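Pyocin S5 (Pseudomonas aeruginosa PAO1, PDB 6THK) probably kills related bacteria as a pore-forming bacteriocin that depolarises the cytoplasmic membrane. Local coordinates at residues A[391-396]-A[464-469]. The protein carries 1 engineered substitution. Numbering follows the deposited sequence.
Sequences FDSLDK and ATPIGI
The Phe391 ring meets Ile467 obliquely: the tip carbon CZ lies 3.6 Å from Ile467 CD1, with CE1 of the same ring a little farther off. CG1 of Ile467 is anti to the backbone N (chi1 -167°), which starts the branch on its way to the ring. Phe426 meets the same ring with planes at about 50°, and Val475 and Thr461 touch it too, so a large aromatic suits this buried place. Beside it Leu394 crosses Thr465; the 3.0 Å between Leu394 CD1 and Thr465 OG1 is implausibly short, and with chi2 off the staggered positions the leucine branch is doubtful. The threonine hydroxyl sits beside the backbone N (chi1 -36°) and hydrogen-bonds to Thr461 O, one turn back, which lets a threonine be buried here. Ser393 and Pro466, both solvent-exposed, come together with Ser393 OG 4.0 Å from Pro466 CD, a place that suits a polar serine. The small Ala464 CB fits 3.4 Å from Asp395 O. Asp395 is the N-cap of helix 396-409, its OD1 accepting from Met398 N. The end of helix 381-392 and the turn after it thus meet the link between helices 451-464 and 468-481 through a buried apolar pair and carbon-to-oxygen contacts, while one weak hydrogen bond, Asp395 N to Ala464 O at 3.4 Å, is the sole polar tie.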
ATOM      1  N   PHE A 391     -45.163 -11.836 -45.911  1.00 58.50           N
ATOM      2  CA  PHE A 391     -44.980 -10.825 -44.910  1.00 59.76           C
ATOM      3  C   PHE A 391     -45.792 -11.101 -43.655  1.00 68.12           C
ATOM      4  O   PHE A 391     -45.363 -10.779 -42.579  1.00 68.61           O
ATOM      5  CB  PHE A 391     -45.374  -9.483 -45.476  1.00 61.35           C
ATOM      6  CG  PHE A 391     -44.292  -8.809 -46.248  1.00 62.94           C
ATOM      7  CD1 PHE A 391     -43.043  -8.656 -45.718  1.00 66.12           C
ATOM      8  CD2 PHE A 391     -44.543  -8.295 -47.495  1.00 64.94           C
ATOM      9  CE1 PHE A 391     -42.066  -8.005 -46.423  1.00 67.14           C
ATOM     10  CE2 PHE A 391     -43.575  -7.639 -48.212  1.00 67.98           C
ATOM     11  CZ  PHE A 391     -42.328  -7.501 -47.675  1.00 66.33           C
ATOM     12  N   ASP A 392     -46.969 -11.686 -43.815  1.00 67.92           N
ATOM     13  CA  ASP A 392     -47.849 -12.016 -42.704  1.00 68.75           C
ATOM     14  C   ASP A 392     -47.203 -13.106 -41.890  1.00 75.58           C
ATOM     15  O   ASP A 392     -47.331 -13.117 -40.695  1.00 76.77           O
ATOM     16  CB  ASP A 392     -49.214 -12.511 -43.200  1.00 30.00           C
ATOM     17  CG  ASP A 392     -50.268 -11.421 -43.255  1.00 30.00           C
ATOM     18  OD1 ASP A 392     -49.913 -10.251 -43.062  1.00 30.00           O
ATOM     19  OD2 ASP A 392     -51.455 -11.726 -43.509  1.00 30.00           O
ATOM     20  N   SER A 393     -46.517 -14.025 -42.545  1.00 72.98           N
ATOM     21  CA  SER A 393     -45.856 -15.140 -41.880  1.00 73.76           C
ATOM     22  C   SER A 393     -44.527 -14.772 -41.225  1.00 79.02           C
ATOM     23  O   SER A 393     -43.868 -15.613 -40.637  1.00 79.20           O
ATOM     24  CB  SER A 393     -45.614 -16.261 -42.890  1.00 77.33           C
ATOM     25  OG  SER A 393     -44.635 -17.171 -42.440  1.00 84.81           O
ATOM     26  N   LEU A 394     -44.139 -13.520 -41.378  1.00 75.14           N
ATOM     27  CA  LEU A 394     -42.889 -12.960 -40.842  1.00 74.85           C
ATOM     28  C   LEU A 394     -42.652 -13.208 -39.370  1.00 77.55           C
ATOM     29  O   LEU A 394     -43.484 -12.884 -38.521  1.00 76.77           O
ATOM     30  CB  LEU A 394     -42.755 -11.457 -41.137  1.00 74.81           C
ATOM     31  CG  LEU A 394     -41.330 -10.913 -41.171  1.00 78.98           C
ATOM     32  CD1 LEU A 394     -41.161  -9.942 -42.308  1.00 78.71           C
ATOM     33  CD2 LEU A 394     -40.927 -10.307 -39.822  1.00 80.20           C
ATOM     34  N   ASP A 395     -41.452 -13.707 -39.092  1.00 73.52           N
ATOM     35  CA  ASP A 395     -40.937 -14.040 -37.775  1.00 73.42           C
ATOM     36  C   ASP A 395     -40.197 -12.809 -37.223  1.00 76.71           C
ATOM     37  O   ASP A 395     -39.123 -12.484 -37.729  1.00 75.95           O
ATOM     38  CB  ASP A 395     -39.990 -15.234 -37.926  1.00 75.77           C
ATOM     39  CG  ASP A 395     -39.421 -15.706 -36.620  1.00 88.87           C
ATOM     40  OD1 ASP A 395     -38.552 -15.010 -36.078  1.00 88.93           O
ATOM     41  OD2 ASP A 395     -39.879 -16.753 -36.118  1.00 98.82           O
ATOM     42  N   LYS A 396     -40.747 -12.156 -36.173  1.00 73.31           N
ATOM     43  CA  LYS A 396     -40.220 -10.916 -35.563  1.00 72.63           C
ATOM     44  C   LYS A 396     -38.896 -11.066 -34.800  1.00 74.77           C
ATOM     45  O   LYS A 396     -38.089 -10.132 -34.814  1.00 73.15           O
ATOM     46  CB  LYS A 396     -41.271 -10.275 -34.643  1.00 75.41           C
ATOM     47  N   ALA A 464     -35.874 -13.829 -42.336  1.00 50.58           N
ATOM     48  CA  ALA A 464     -36.946 -14.200 -41.410  1.00 51.31           C
ATOM     49  C   ALA A 464     -38.286 -14.499 -42.085  1.00 57.35           C
ATOM     50  O   ALA A 464     -39.239 -14.873 -41.398  1.00 58.38           O
ATOM     51  CB  ALA A 464     -37.125 -13.081 -40.396  1.00 51.97           C
ATOM     52  N   THR A 465     -38.359 -14.349 -43.412  1.00 53.57           N
ATOM     53  CA  THR A 465     -39.599 -14.472 -44.185  1.00 53.39           C
ATOM     54  C   THR A 465     -39.442 -15.388 -45.426  1.00 56.85           C
ATOM     55  O   THR A 465     -38.411 -15.274 -46.098  1.00 56.52           O
ATOM     56  CB  THR A 465     -39.932 -13.041 -44.715  1.00 64.87           C
ATOM     57  OG1 THR A 465     -39.581 -12.067 -43.750  1.00 72.61           O
ATOM     58  CG2 THR A 465     -41.356 -12.842 -45.099  1.00 59.91           C
ATOM     59  N   PRO A 466     -40.485 -16.178 -45.832  1.00 52.97           N
ATOM     60  CA  PRO A 466     -40.412 -16.926 -47.108  1.00 52.46           C
ATOM     61  C   PRO A 466     -40.802 -15.993 -48.274  1.00 54.12           C
ATOM     62  O   PRO A 466     -41.692 -16.291 -49.102  1.00 52.23           O
ATOM     63  CB  PRO A 466     -41.440 -18.068 -46.920  1.00 54.63           C
ATOM     64  CG  PRO A 466     -42.181 -17.755 -45.626  1.00 59.09           C
ATOM     65  CD  PRO A 466     -41.785 -16.388 -45.172  1.00 55.04           C
ATOM     66  N   ILE A 467     -40.105 -14.839 -48.342  1.00 49.38           N
ATOM     67  CA  ILE A 467     -40.354 -13.727 -49.259  1.00 47.32           C
ATOM     68  C   ILE A 467     -40.215 -14.113 -50.781  1.00 49.80           C
ATOM     69  O   ILE A 467     -41.024 -13.629 -51.606  1.00 50.00           O
ATOM     70  CB  ILE A 467     -39.526 -12.456 -48.873  1.00 49.01           C
ATOM     71  CG1 ILE A 467     -40.036 -11.239 -49.632  1.00 49.96           C
ATOM     72  CG2 ILE A 467     -37.994 -12.616 -48.989  1.00 45.55           C
ATOM     73  CD1 ILE A 467     -40.152 -10.141 -48.902  1.00 61.93           C
ATOM     74  N   GLY A 468     -39.269 -14.979 -51.107  1.00 43.26           N
ATOM     75  CA  GLY A 468     -39.024 -15.391 -52.482  1.00 41.64           C
ATOM     76  C   GLY A 468     -38.207 -14.369 -53.253  1.00 44.02           C
ATOM     77  O   GLY A 468     -37.997 -13.248 -52.774  1.00 43.89           O
ATOM     78  N   ILE A 469     -37.761 -14.737 -54.467  1.00 39.61           N
ATOM     79  CA  ILE A 469     -36.898 -13.903 -55.325  1.00 38.92           C
ATOM     80  C   ILE A 469     -37.590 -12.598 -55.731  1.00 42.45           C
ATOM     81  O   ILE A 469     -36.941 -11.550 -55.702  1.00 42.22           O
ATOM     82  CB  ILE A 469     -36.297 -14.693 -56.556  1.00 40.85           C
ATOM     83  CG1 ILE A 469     -35.175 -13.881 -57.240  1.00 41.67           C
ATOM     84  CG2 ILE A 469     -37.372 -15.188 -57.570  1.00 38.09           C
ATOM     85  CD1 ILE A 469     -34.400 -14.588 -58.360  1.00 55.01           C
TER